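Local coordinates for beta-fructofuranosidase (Bifidobacterium adolescentis, PDB 6NOB), which belongs to glycoside hydrolase family 32 and probably hydrolyses the terminal beta-fructofuranoside bonds of sucrose and related sugars, at residues G116-H121 and N469-L474; A120-F125 and W171-V176; M129-G134 and F451-D456; V585-N590 and M605-A610. All blocks are in the same frame, centred on the assembly; numbering follows the deposited sequence.

How the contacts relate
Contacts 1, 2 and 3 reach the same mixed sheet of the propeller-type catalytic domain of family 32. Contact 4 lies in the C-terminal beta-sandwich. Contacts 1 and 2 share Ala120 and His121, and their centres are 10 Å apart. Contact 3 is nested in sequence inside the loop closed by contact 1 and alternates with contact 2. Its centre lies about 1 Å from the centre of the chain, where strands 127-138 and 448-454 both pair with strand 468-481. Contact 4 follows in sequence, its centre 9 Å from that of contact 1. Asp588 of contact 4 binds the backbone of Ala120 and the ring of His121. The loop 116-125 therefore ties the sandwich to the catalytic domain.

Contact 1: residues G116-H121 and N469-L474; sequences GRSGAH and NGMMSL
His121 lies among Met471, Met472 and Leu474 where the loop leading into strand 127-138 crosses strand 468-481 of the catalytic propeller. Each of the three neighbours meets the imidazole from a different direction. Leu474 crosses the histidine at about a right angle and lies over one ring face. Its CD2 stands 4.3 Å from the centroid of the His121 ring, only 11° off the normal, a CH-pi contact. Leu474 CG is 3.5 Å from His121 NE2. At the ring edge, in plane, Met472 O lies 3.1 Å from His121 CD2. Met471 approaches obliquely, with SD 4.2 Å from the ring centroid of His121 in a sulfur-aromatic contact. The same sulfur is 3.6 Å from His121 CB.

His121 CG is anti to its carbonyl carbon (chi1 -66°), which places it 3.8 Å from Met471 SD. Both ring nitrogens are bonded to carboxylates of the C-terminal sandwich: ND1 to Asp588 OD2 and NE2 to Glu593 OE2. Two acidic partners would be expected to favour a protonated ring. An alanine here would probably leave Asp588 and Glu593 without the imidazole they share and open a gap beside Leu474. Glu593 OE2 also takes the backbone N-H of Leu474, so one carboxylate oxygen serves both segments.

Ser118 adds a smaller contact. Its hydroxyl is bonded to Glu123 OE2, while Ser118 CB lies 4.0 Å from Met471 CE, the methyl carried past the bend at the end of the methionine chain.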
loop_
_atom_site.group_PDB
_atom_site.type_symbol
_atom_site.label_atom_id
_atom_site.label_comp_id
_atom_site.label_asym_id
_atom_site.label_seq_id
_atom_site.Cartn_x
_atom_site.Cartn_y
_atom_site.Cartn_z
ATOM N N GLY A 116 -8.754 7.366 15.915
ATOM C CA GLY A 116 -7.486 7.102 15.271
ATOM C C GLY A 116 -7.542 6.071 14.164
ATOM O O GLY A 116 -6.531 5.868 13.478
ATOM N N ARG A 117 -8.681 5.413 13.970
ATOM C CA ARG A 117 -8.858 4.437 12.907
ATOM C C ARG A 117 -9.846 4.963 11.874
ATOM O O ARG A 117 -10.732 5.763 12.187
ATOM C CB ARG A 117 -9.358 3.095 13.454
ATOM C CG ARG A 117 -8.609 2.595 14.676
ATOM C CD ARG A 117 -8.673 1.080 14.784
ATOM N NE ARG A 117 -7.964 0.426 13.687
ATOM C CZ ARG A 117 -7.453 -0.799 13.749
ATOM N NH1 ARG A 117 -6.822 -1.311 12.701
ATOM N NH2 ARG A 117 -7.565 -1.514 14.861
ATOM N N SER A 118 -9.679 4.512 10.633
ATOM C CA SER A 118 -10.645 4.817 9.592
ATOM C C SER A 118 -11.809 3.835 9.662
ATOM O O SER A 118 -11.732 2.781 10.299
ATOM C CB SER A 118 -9.993 4.762 8.212
ATOM O OG SER A 118 -9.676 3.425 7.861
ATOM N N GLY A 119 -12.900 4.184 8.983
ATOM C CA GLY A 119 -14.087 3.353 9.004
ATOM C C GLY A 119 -14.276 2.478 7.780
ATOM O O GLY A 119 -14.948 1.445 7.858
ATOM N N ALA A 120 -13.692 2.871 6.642
ATOM C CA ALA A 120 -13.947 2.193 5.379
ATOM C C ALA A 120 -12.695 1.828 4.592
ATOM O O ALA A 120 -12.820 1.271 3.496
ATOM C CB ALA A 120 -14.857 3.050 4.486
ATOM N N HIS A 121 -11.505 2.127 5.099
ATOM C CA HIS A 121 -10.266 1.732 4.447
ATOM C C HIS A 121 -9.710 0.486 5.122
ATOM O O HIS A 121 -9.920 0.263 6.317
ATOM C CB HIS A 121 -9.230 2.859 4.495
ATOM C CG HIS A 121 -9.614 4.069 3.701
ATOM N ND1 HIS A 121 -10.633 4.916 4.079
ATOM C CD2 HIS A 121 -9.108 4.578 2.552
ATOM C CE1 HIS A 121 -10.744 5.891 3.194
ATOM N NE2 HIS A 121 -9.830 5.711 2.257
ATOM N N ASN A 469 -0.818 0.948 12.446
ATOM C CA ASN A 469 -0.122 1.998 11.709
ATOM C C ASN A 469 -0.103 1.578 10.244
ATOM O O ASN A 469 0.752 0.792 9.824
ATOM C CB ASN A 469 1.289 2.221 12.245
ATOM C CG ASN A 469 2.001 3.383 11.558
ATOM O OD1 ASN A 469 1.669 3.760 10.433
ATOM N ND2 ASN A 469 2.986 3.952 12.238
ATOM N N GLY A 470 -1.041 2.112 9.469
ATOM C CA GLY A 470 -1.094 1.825 8.053
ATOM C C GLY A 470 -2.497 1.561 7.552
ATOM O O GLY A 470 -3.294 0.897 8.221
ATOM N N MET A 471 -2.814 2.091 6.375
ATOM C CA MET A 471 -4.075 1.785 5.721
ATOM C C MET A 471 -3.858 1.816 4.218
ATOM O O MET A 471 -2.894 2.404 3.719
ATOM C CB MET A 471 -5.189 2.757 6.134
ATOM C CG MET A 471 -5.226 4.047 5.337
ATOM S SD MET A 471 -6.635 5.083 5.768
ATOM C CE MET A 471 -6.199 5.592 7.426
ATOM N N MET A 472 -4.759 1.160 3.499
ATOM C CA MET A 472 -4.751 1.196 2.047
ATOM C C MET A 472 -5.735 2.242 1.548
ATOM O O MET A 472 -6.719 2.570 2.216
ATOM C CB MET A 472 -5.098 -0.171 1.455
ATOM C CG MET A 472 -4.197 -1.291 1.939
ATOM S SD MET A 472 -2.494 -1.086 1.382
ATOM C CE MET A 472 -1.796 -2.632 1.938
ATOM N N SER A 473 -5.444 2.774 0.366
ATOM C CA SER A 473 -6.366 3.658 -0.318
ATOM C C SER A 473 -7.646 2.905 -0.687
ATOM O O SER A 473 -7.731 1.677 -0.593
ATOM C CB SER A 473 -5.696 4.236 -1.564
ATOM O OG SER A 473 -5.584 3.248 -2.578
ATOM N N LEU A 474 -8.663 3.661 -1.083
ATOM C CA LEU A 474 -9.786 2.978 -1.703
ATOM C C LEU A 474 -9.414 2.607 -3.139
ATOM O O LEU A 474 -8.742 3.385 -3.822
ATOM C CB LEU A 474 -11.035 3.858 -1.682
ATOM C CG LEU A 474 -11.661 4.096 -0.302
ATOM C CD1 LEU A 474 -12.737 5.174 -0.359
ATOM C CD2 LEU A 474 -12.231 2.801 0.267
#

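Contact 2: residues A120-F125 and W171-V176; sequences AHFEPF and WTHLPV
Phe122, Phe125, Trp171 and His173 gather into an aromatic cluster, with two rings supplied by each segment and all four buried. The most intimate pair is Phe125 and His173. They reach toward each other tip to tip, and Phe125 CZ comes within 3.3 Å of His173 CD2. Phe125 lies over one face of the imidazole, offset toward the rim, and the planes are 40° apart, an oblique pair.

Phe122 serves two partners. Its CG is anti to the backbone N (chi1 179°), which sets CG on the side of Trp171 and His173. The ring edge meets the face of the Trp171 five-membered ring in a T-shaped pair, with Phe122 CD1 3.6 Å from Trp171 CG. Farther along, Phe122 CE1 lies 3.6 Å from His173 CE1, an oblique approach.

Glu123 O sits at the imidazole edge, in plane, 3.7 Å from His173 CE1. The hydrogen-bond partner of this carbonyl is Tyr112 OH. Phe146 and Tyr92 extend the cluster beyond the two segments. The loop is thus held against the strand by ring-to-ring dispersion and edge electrostatics, so the attraction depends on shape more than on any single directed bond.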
loop_
_atom_site.group_PDB
_atom_site.type_symbol
_atom_site.label_atom_id
_atom_site.label_comp_id
_atom_site.label_asym_id
_atom_site.label_seq_id
_atom_site.Cartn_x
_atom_site.Cartn_y
_atom_site.Cartn_z
ATOM N N ALA A 120 -13.692 2.871 6.642
ATOM C CA ALA A 120 -13.947 2.193 5.379
ATOM C C ALA A 120 -12.695 1.828 4.592
ATOM O O ALA A 120 -12.820 1.271 3.496
ATOM C CB ALA A 120 -14.857 3.050 4.486
ATOM N N HIS A 121 -11.505 2.127 5.099
ATOM C CA HIS A 121 -10.266 1.732 4.447
ATOM C C HIS A 121 -9.710 0.486 5.122
ATOM O O HIS A 121 -9.920 0.263 6.317
ATOM C CB HIS A 121 -9.230 2.859 4.495
ATOM C CG HIS A 121 -9.614 4.069 3.701
ATOM N ND1 HIS A 121 -10.633 4.916 4.079
ATOM C CD2 HIS A 121 -9.108 4.578 2.552
ATOM C CE1 HIS A 121 -10.744 5.891 3.194
ATOM N NE2 HIS A 121 -9.830 5.711 2.257
ATOM N N PHE A 122 -9.001 -0.334 4.348
ATOM C CA PHE A 122 -8.433 -1.546 4.920
ATOM C C PHE A 122 -7.301 -1.203 5.880
ATOM O O PHE A 122 -6.414 -0.405 5.559
ATOM C CB PHE A 122 -7.917 -2.493 3.837
ATOM C CG PHE A 122 -7.307 -3.748 4.399
ATOM C CD1 PHE A 122 -8.111 -4.816 4.768
ATOM C CD2 PHE A 122 -5.938 -3.844 4.603
ATOM C CE1 PHE A 122 -7.559 -5.967 5.308
ATOM C CE2 PHE A 122 -5.380 -4.990 5.145
ATOM C CZ PHE A 122 -6.193 -6.054 5.494
ATOM N N GLU A 123 -7.336 -1.815 7.058
ATOM C CA GLU A 123 -6.277 -1.754 8.049
ATOM C C GLU A 123 -6.148 -3.133 8.675
ATOM O O GLU A 123 -7.139 -3.871 8.758
ATOM C CB GLU A 123 -6.565 -0.718 9.148
ATOM C CG GLU A 123 -6.846 0.694 8.657
ATOM C CD GLU A 123 -7.281 1.618 9.780
ATOM O OE1 GLU A 123 -7.286 1.169 10.947
ATOM O OE2 GLU A 123 -7.621 2.790 9.500
ATOM N N PRO A 124 -4.952 -3.516 9.111
ATOM C CA PRO A 124 -4.817 -4.754 9.883
ATOM C C PRO A 124 -5.439 -4.588 11.261
ATOM O O PRO A 124 -5.817 -3.491 11.675
ATOM C CB PRO A 124 -3.303 -4.962 9.963
ATOM C CG PRO A 124 -2.740 -3.584 9.854
ATOM C CD PRO A 124 -3.655 -2.846 8.914
ATOM N N PHE A 125 -5.557 -5.714 11.972
ATOM C CA PHE A 125 -6.075 -5.680 13.337
ATOM C C PHE A 125 -5.312 -4.669 14.182
ATOM O O PHE A 125 -5.907 -3.835 14.871
ATOM C CB PHE A 125 -5.985 -7.069 13.973
ATOM C CG PHE A 125 -6.853 -8.101 13.315
ATOM C CD1 PHE A 125 -8.211 -7.889 13.155
ATOM C CD2 PHE A 125 -6.308 -9.293 12.866
ATOM C CE1 PHE A 125 -9.009 -8.845 12.555
ATOM C CE2 PHE A 125 -7.099 -10.251 12.265
ATOM C CZ PHE A 125 -8.451 -10.029 12.111
ATOM N N TRP A 171 -13.405 -6.781 3.550
ATOM C CA TRP A 171 -12.248 -7.665 3.569
ATOM C C TRP A 171 -12.367 -8.710 4.668
ATOM O O TRP A 171 -12.831 -8.419 5.774
ATOM C CB TRP A 171 -10.963 -6.848 3.735
ATOM C CG TRP A 171 -10.743 -5.983 2.544
ATOM C CD1 TRP A 171 -11.114 -4.677 2.396
ATOM C CD2 TRP A 171 -10.151 -6.376 1.304
ATOM N NE1 TRP A 171 -10.768 -4.228 1.146
ATOM C CE2 TRP A 171 -10.176 -5.252 0.454
ATOM C CE3 TRP A 171 -9.585 -7.565 0.835
ATOM C CZ2 TRP A 171 -9.663 -5.283 -0.841
ATOM C CZ3 TRP A 171 -9.080 -7.596 -0.452
ATOM C CH2 TRP A 171 -9.120 -6.462 -1.274
ATOM N N THR A 172 -11.947 -9.930 4.341
ATOM C CA THR A 172 -11.884 -11.046 5.273
ATOM C C THR A 172 -10.421 -11.384 5.528
ATOM O O THR A 172 -9.661 -11.611 4.581
ATOM C CB THR A 172 -12.625 -12.266 4.715
ATOM O OG1 THR A 172 -14.031 -11.992 4.652
ATOM C CG2 THR A 172 -12.391 -13.484 5.592
ATOM N N HIS A 173 -10.030 -11.414 6.802
ATOM C CA HIS A 173 -8.630 -11.593 7.171
ATOM C C HIS A 173 -8.214 -13.055 7.080
ATOM O O HIS A 173 -8.941 -13.951 7.514
ATOM C CB HIS A 173 -8.384 -11.083 8.588
ATOM C CG HIS A 173 -8.536 -9.602 8.735
ATOM N ND1 HIS A 173 -7.556 -8.711 8.355
ATOM C CD2 HIS A 173 -9.553 -8.855 9.228
ATOM C CE1 HIS A 173 -7.962 -7.479 8.605
ATOM N NE2 HIS A 173 -9.169 -7.539 9.138
ATOM N N LEU A 174 -7.019 -13.288 6.537
ATOM C CA LEU A 174 -6.470 -14.625 6.340
ATOM C C LEU A 174 -5.189 -14.785 7.159
ATOM O O LEU A 174 -4.704 -13.799 7.726
ATOM C CB LEU A 174 -6.219 -14.862 4.848
ATOM C CG LEU A 174 -7.500 -15.020 4.027
ATOM C CD1 LEU A 174 -7.175 -15.274 2.566
ATOM C CD2 LEU A 174 -8.367 -16.137 4.599
ATOM N N PRO A 175 -4.622 -15.987 7.275
ATOM C CA PRO A 175 -3.382 -16.137 8.046
ATOM C C PRO A 175 -2.203 -15.437 7.385
ATOM O O PRO A 175 -2.195 -15.156 6.183
ATOM C CB PRO A 175 -3.162 -17.655 8.084
ATOM C CG PRO A 175 -4.498 -18.238 7.830
ATOM C CD PRO A 175 -5.168 -17.298 6.880
ATOM N N VAL A 176 -1.186 -15.160 8.208
ATOM C CA VAL A 176 0.052 -14.569 7.709
ATOM C C VAL A 176 0.643 -15.472 6.637
ATOM O O VAL A 176 0.744 -16.694 6.812
ATOM C CB VAL A 176 1.035 -14.335 8.864
ATOM C CG1 VAL A 176 2.430 -14.039 8.333
ATOM C CG2 VAL A 176 0.547 -13.195 9.743
#

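Contact 3: residues M129-G134 and F451-D456; sequences MNDPNG and FGWFTD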
loop_
_atom_site.group_PDB
_atom_site.type_symbol
_atom_site.label_atom_id
_atom_site.label_comp_id
_atom_site.label_asym_id
_atom_site.label_seq_id
_atom_site.Cartn_x
_atom_site.Cartn_y
_atom_site.Cartn_z
ATOM N N MET A 129 1.690 -1.977 8.922
ATOM C CA MET A 129 1.477 -2.437 7.555
ATOM C C MET A 129 1.933 -1.356 6.582
ATOM O O MET A 129 1.691 -0.168 6.820
ATOM C CB MET A 129 -0.002 -2.767 7.308
ATOM C CG MET A 129 -0.361 -2.956 5.838
ATOM S SD MET A 129 -2.126 -3.188 5.544
ATOM C CE MET A 129 -2.728 -1.511 5.694
ATOM N N ASN A 130 2.597 -1.759 5.488
ATOM C CA ASN A 130 2.787 -0.815 4.387
ATOM C C ASN A 130 2.312 -1.375 3.041
ATOM O O ASN A 130 1.103 -1.540 2.843
ATOM C CB ASN A 130 4.244 -0.310 4.308
ATOM C CG ASN A 130 5.287 -1.395 4.496
ATOM O OD1 ASN A 130 5.374 -2.017 5.551
ATOM N ND2 ASN A 130 6.131 -1.577 3.485
ATOM N N ASP A 131 3.235 -1.668 2.123
ATOM C CA ASP A 131 2.904 -1.800 0.706
ATOM C C ASP A 131 1.838 -2.869 0.468
ATOM O O ASP A 131 1.881 -3.936 1.092
ATOM C CB ASP A 131 4.143 -2.181 -0.107
ATOM C CG ASP A 131 5.289 -1.213 0.059
ATOM O OD1 ASP A 131 5.238 -0.339 0.950
ATOM O OD2 ASP A 131 6.251 -1.346 -0.722
ATOM N N PRO A 132 0.898 -2.641 -0.452
ATOM C CA PRO A 132 0.053 -3.740 -0.936
ATOM C C PRO A 132 0.834 -4.635 -1.885
ATOM O O PRO A 132 1.629 -4.163 -2.701
ATOM C CB PRO A 132 -1.085 -3.016 -1.667
ATOM C CG PRO A 132 -0.456 -1.746 -2.145
ATOM C CD PRO A 132 0.550 -1.355 -1.086
ATOM N N ASN A 133 0.606 -5.944 -1.771
ATOM C CA ASN A 133 1.339 -6.929 -2.553
ATOM C C ASN A 133 0.384 -7.938 -3.178
ATOM O O ASN A 133 -0.745 -8.130 -2.720
ATOM C CB ASN A 133 2.370 -7.688 -1.701
ATOM C CG ASN A 133 3.351 -6.768 -0.999
ATOM O OD1 ASN A 133 3.799 -7.057 0.111
ATOM N ND2 ASN A 133 3.699 -5.662 -1.645
ATOM N N GLY A 134 0.866 -8.577 -4.239
ATOM C CA GLY A 134 0.197 -9.755 -4.786
ATOM C C GLY A 134 -1.233 -9.522 -5.217
ATOM O O GLY A 134 -2.085 -10.403 -5.042
ATOM N N PHE A 451 -4.122 -0.127 -5.994
ATOM C CA PHE A 451 -4.141 0.151 -4.566
ATOM C C PHE A 451 -2.891 0.930 -4.176
ATOM O O PHE A 451 -1.828 0.778 -4.784
ATOM C CB PHE A 451 -4.188 -1.137 -3.740
ATOM C CG PHE A 451 -5.559 -1.716 -3.581
ATOM C CD1 PHE A 451 -6.417 -1.239 -2.605
ATOM C CD2 PHE A 451 -5.981 -2.759 -4.389
ATOM C CE1 PHE A 451 -7.681 -1.782 -2.448
ATOM C CE2 PHE A 451 -7.240 -3.308 -4.236
ATOM C CZ PHE A 451 -8.091 -2.819 -3.264
ATOM N N GLY A 452 -3.026 1.754 -3.139
ATOM C CA GLY A 452 -1.889 2.450 -2.573
ATOM C C GLY A 452 -1.912 2.366 -1.059
ATOM O O GLY A 452 -2.945 2.087 -0.447
ATOM N N TRP A 453 -0.748 2.603 -0.465
ATOM C CA TRP A 453 -0.587 2.610 0.983
ATOM C C TRP A 453 -0.415 4.046 1.451
ATOM O O TRP A 453 0.393 4.793 0.889
ATOM C CB TRP A 453 0.615 1.761 1.410
ATOM C CG TRP A 453 1.180 2.096 2.776
ATOM C CD1 TRP A 453 0.502 2.128 3.961
ATOM C CD2 TRP A 453 2.544 2.421 3.088
ATOM N NE1 TRP A 453 1.355 2.462 4.986
ATOM C CE2 TRP A 453 2.614 2.648 4.477
ATOM C CE3 TRP A 453 3.711 2.545 2.326
ATOM C CZ2 TRP A 453 3.802 2.989 5.121
ATOM C CZ3 TRP A 453 4.888 2.889 2.965
ATOM C CH2 TRP A 453 4.926 3.104 4.349
ATOM N N PHE A 454 -1.178 4.431 2.470
ATOM C CA PHE A 454 -1.084 5.774 3.040
ATOM C C PHE A 454 -0.034 5.758 4.143
ATOM O O PHE A 454 -0.293 5.305 5.261
ATOM C CB PHE A 454 -2.440 6.240 3.556
ATOM C CG PHE A 454 -3.333 6.779 2.481
ATOM C CD1 PHE A 454 -2.932 7.856 1.710
ATOM C CD2 PHE A 454 -4.569 6.201 2.231
ATOM C CE1 PHE A 454 -3.747 8.354 0.711
ATOM C CE2 PHE A 454 -5.390 6.693 1.234
ATOM C CZ PHE A 454 -4.978 7.772 0.473
ATOM N N THR A 455 1.164 6.242 3.821
ATOM C CA THR A 455 2.215 6.421 4.810
ATOM C C THR A 455 2.050 7.776 5.490
ATOM O O THR A 455 1.516 8.725 4.908
ATOM C CB THR A 455 3.602 6.303 4.169
ATOM O OG1 THR A 455 4.614 6.433 5.178
ATOM C CG2 THR A 455 3.807 7.360 3.098
ATOM N N ASP A 456 2.507 7.855 6.738
ATOM C CA ASP A 456 2.176 8.983 7.609
ATOM C C ASP A 456 3.194 10.119 7.478
ATOM O O ASP A 456 3.882 10.495 8.426
ATOM C CB ASP A 456 2.067 8.515 9.057
ATOM C CG ASP A 456 1.507 9.588 9.971
ATOM O OD1 ASP A 456 0.755 10.454 9.471
ATOM O OD2 ASP A 456 1.830 9.575 11.179
#
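Strand 127-138 carries the WMNDPNG motif of family 32, and here Asn130, Asp131 and Pro132 of it lie against Trp453 and Phe451 of strand 448-454. In characterised relatives the aspartate of this motif is the nucleophile. The strand segments run antiparallel at 169°, and both strands pair with strand 468-481.

The Trp453 indole is the main surface. Asn130 CB sits over the centre of its six-membered ring in a CH-pi contact, modelled too close for its distance to be trusted. Thr455 CB lies over the opposite face. Asp131 OD1 is 3.5 Å from Trp453 CE3, with carboxylate and ring planes 38° apart. Pro132 CD rests 4.0 Å from Trp453 CB, and Pro132 CG lies 4.1 Å from Phe451 CB.

Asn130 ND2 donates to Asp131 OD1 at 3.0 Å, from above the carboxylate plane. Asn130 OD1 accepts from Trp128 NE1, and Asp131 OD2 is bonded to Ser196 OG. A di(hydroxyethyl)ether, probably from the crystallisation liquor, is hydrogen-bonded to Asn130 ND2, consistent with a pocket here. An alanine in place of Trp453 would probably open a gap between Asn130 and Thr455, which lie over its two faces, and leave Asp131 OD1 without its indole neighbour.

The indole meets carbon atoms of Asn130 and Pro132, while hydrogen bonds hold the polar tips of Asn130 and Asp131.

Contact 4: residues V585-N590 and M605-A610; sequences VFFDRN and MLFQGA
Asn590 and Gln608 meet where a turn of the C-terminal beta-sandwich and the loop after strand 601-606 come together. Gln608 OE1 lies 3.2 Å from Asn590 CB, and the two amide planes are 57° apart. A bend at chi2 (61°) turns Gln608 CD back toward Asn590 CB.

Two backbone bonds join the segments beside this pair. Gly609 N donates to Arg589 O at 3.1 Å, in the plane of the carbonyl. Phe607 N donates to Asn590 O at 3.0 Å, but from well above the carbonyl plane. Asn590 CA also makes a 3.1 Å C-H...O contact with Phe607 O. Glycine suits position 609, since a CB there would crowd Phe587 CZ and Arg589 O. The Phe587 ring turns its edge to Phe607 O, which is 3.7 Å from Phe587 CE1.

Further bonds shape each segment. Asn590 N bonds back to Asp588 O, and with positive phi at Arg589 this makes a classic gamma turn between strands 582-588 and 591-596. Gln608 NE2 donates to Gly609 O at 2.9 Å, which holds the side-chain amide against its own backbone. A water lies 3.1 Å from Arg589 O and 2.9 Å from Ala610 O.

Farther out, Phe587 and Phe607 both pack on Ala537 and Leu550 of the facing sheet. Arg589 NE is bonded to Arg117 O, and Asp588 accepts from Gly119 N and Ala120 N. The contact across the segments is thus mainly a backbone one, while Asp588 and Arg589 turn their polar ends to the catalytic-domain loop.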
loop_
_atom_site.group_PDB
_atom_site.type_symbol
_atom_site.label_atom_id
_atom_site.label_comp_id
_atom_site.label_asym_id
_atom_site.label_seq_id
_atom_site.Cartn_x
_atom_site.Cartn_y
_atom_site.Cartn_z
ATOM N N VAL A 585 -15.387 14.160 -3.013
ATOM C CA VAL A 585 -14.640 14.055 -1.764
ATOM C C VAL A 585 -15.084 12.814 -1.004
ATOM O O VAL A 585 -16.284 12.611 -0.783
ATOM C CB VAL A 585 -14.826 15.305 -0.883
ATOM C CG1 VAL A 585 -14.006 15.182 0.390
ATOM C CG2 VAL A 585 -14.450 16.561 -1.652
ATOM N N PHE A 586 -14.117 11.990 -0.603
ATOM C CA PHE A 586 -14.318 10.918 0.369
ATOM C C PHE A 586 -13.502 11.271 1.607
ATOM O O PHE A 586 -12.267 11.283 1.552
ATOM C CB PHE A 586 -13.876 9.559 -0.175
ATOM C CG PHE A 586 -14.688 9.048 -1.335
ATOM C CD1 PHE A 586 -14.452 9.503 -2.622
ATOM C CD2 PHE A 586 -15.655 8.076 -1.142
ATOM C CE1 PHE A 586 -15.184 9.019 -3.692
ATOM C CE2 PHE A 586 -16.394 7.589 -2.208
ATOM C CZ PHE A 586 -16.156 8.062 -3.485
ATOM N N PHE A 587 -14.175 11.556 2.719
ATOM C CA PHE A 587 -13.499 11.737 3.998
ATOM C C PHE A 587 -13.962 10.656 4.961
ATOM O O PHE A 587 -15.158 10.548 5.250
ATOM C CB PHE A 587 -13.751 13.118 4.602
ATOM C CG PHE A 587 -12.985 13.349 5.869
ATOM C CD1 PHE A 587 -11.628 13.623 5.826
ATOM C CD2 PHE A 587 -13.606 13.249 7.104
ATOM C CE1 PHE A 587 -10.907 13.818 6.989
ATOM C CE2 PHE A 587 -12.891 13.442 8.272
ATOM C CZ PHE A 587 -11.538 13.726 8.213
ATOM N N ASP A 588 -13.009 9.877 5.476
ATOM C CA ASP A 588 -13.296 8.690 6.276
ATOM C C ASP A 588 -12.573 8.816 7.623
ATOM O O ASP A 588 -11.559 8.158 7.865
ATOM C CB ASP A 588 -12.886 7.422 5.521
ATOM C CG ASP A 588 -13.248 6.151 6.263
ATOM O OD1 ASP A 588 -14.121 6.201 7.157
ATOM O OD2 ASP A 588 -12.656 5.098 5.945
ATOM N N ARG A 589 -13.103 9.688 8.486
ATOM C CA ARG A 589 -12.657 9.860 9.867
ATOM C C ARG A 589 -11.246 10.434 9.984
ATOM O O ARG A 589 -11.051 11.466 10.637
ATOM C CB ARG A 589 -12.756 8.532 10.625
ATOM C CG ARG A 589 -14.191 8.114 10.926
ATOM C CD ARG A 589 -14.309 6.612 11.119
ATOM N NE ARG A 589 -13.607 6.156 12.315
ATOM C CZ ARG A 589 -14.146 6.120 13.529
ATOM N NH1 ARG A 589 -15.400 6.515 13.712
ATOM N NH2 ARG A 589 -13.434 5.688 14.561
ATOM N N ASN A 590 -10.249 9.782 9.374
ATOM C CA ASN A 590 -8.879 10.263 9.509
ATOM C C ASN A 590 -8.107 10.239 8.193
ATOM O O ASN A 590 -6.872 10.179 8.215
ATOM C CB ASN A 590 -8.115 9.455 10.570
ATOM C CG ASN A 590 -7.966 7.988 10.201
ATOM O OD1 ASN A 590 -8.473 7.531 9.175
ATOM N ND2 ASN A 590 -7.260 7.240 11.042
ATOM N N MET A 605 -4.556 12.351 1.488
ATOM C CA MET A 605 -3.593 12.403 2.584
ATOM C C MET A 605 -4.295 12.034 3.882
ATOM O O MET A 605 -5.522 12.126 3.994
ATOM C CB MET A 605 -2.953 13.789 2.717
ATOM C CG MET A 605 -3.897 14.851 3.264
ATOM S SD MET A 605 -3.145 16.489 3.321
ATOM C CE MET A 605 -2.866 16.786 1.577
ATOM N N LEU A 606 -3.497 11.622 4.865
ATOM C CA LEU A 606 -4.013 11.396 6.207
ATOM C C LEU A 606 -4.324 12.726 6.881
ATOM O O LEU A 606 -3.551 13.683 6.788
ATOM C CB LEU A 606 -3.003 10.619 7.049
ATOM C CG LEU A 606 -2.560 9.242 6.552
ATOM C CD1 LEU A 606 -1.579 8.623 7.536
ATOM C CD2 LEU A 606 -3.761 8.336 6.341
ATOM N N PHE A 607 -5.466 12.782 7.564
ATOM C CA PHE A 607 -5.820 13.961 8.352
ATOM C C PHE A 607 -6.811 13.526 9.422
ATOM O O PHE A 607 -7.968 13.232 9.106
ATOM C CB PHE A 607 -6.408 15.059 7.476
ATOM C CG PHE A 607 -6.753 16.306 8.236
ATOM C CD1 PHE A 607 -8.016 16.478 8.780
ATOM C CD2 PHE A 607 -5.805 17.298 8.427
ATOM C CE1 PHE A 607 -8.330 17.620 9.492
ATOM C CE2 PHE A 607 -6.114 18.444 9.136
ATOM C CZ PHE A 607 -7.377 18.606 9.669
ATOM N N GLN A 608 -6.369 13.511 10.677
ATOM C CA GLN A 608 -7.201 13.052 11.787
ATOM C C GLN A 608 -8.254 14.105 12.115
ATOM O O GLN A 608 -7.967 15.109 12.769
ATOM C CB GLN A 608 -6.340 12.746 13.007
ATOM C CG GLN A 608 -7.119 12.175 14.178
ATOM C CD GLN A 608 -7.793 10.859 13.835
ATOM O OE1 GLN A 608 -7.127 9.855 13.582
ATOM N NE2 GLN A 608 -9.123 10.858 13.826
ATOM N N GLY A 609 -9.483 13.876 11.662
ATOM C CA GLY A 609 -10.584 14.708 12.089
ATOM C C GLY A 609 -11.011 14.389 13.507
ATOM O O GLY A 609 -10.701 13.333 14.061
ATOM N N ALA A 610 -11.728 15.332 14.112
ATOM C CA ALA A 610 -12.192 15.145 15.480
ATOM C C ALA A 610 -13.137 13.952 15.566
ATOM O O ALA A 610 -13.844 13.618 14.610
ATOM C CB ALA A 610 -12.890 16.409 15.983
HETATM O O HOH W 1 -13.051 11.341 12.990
#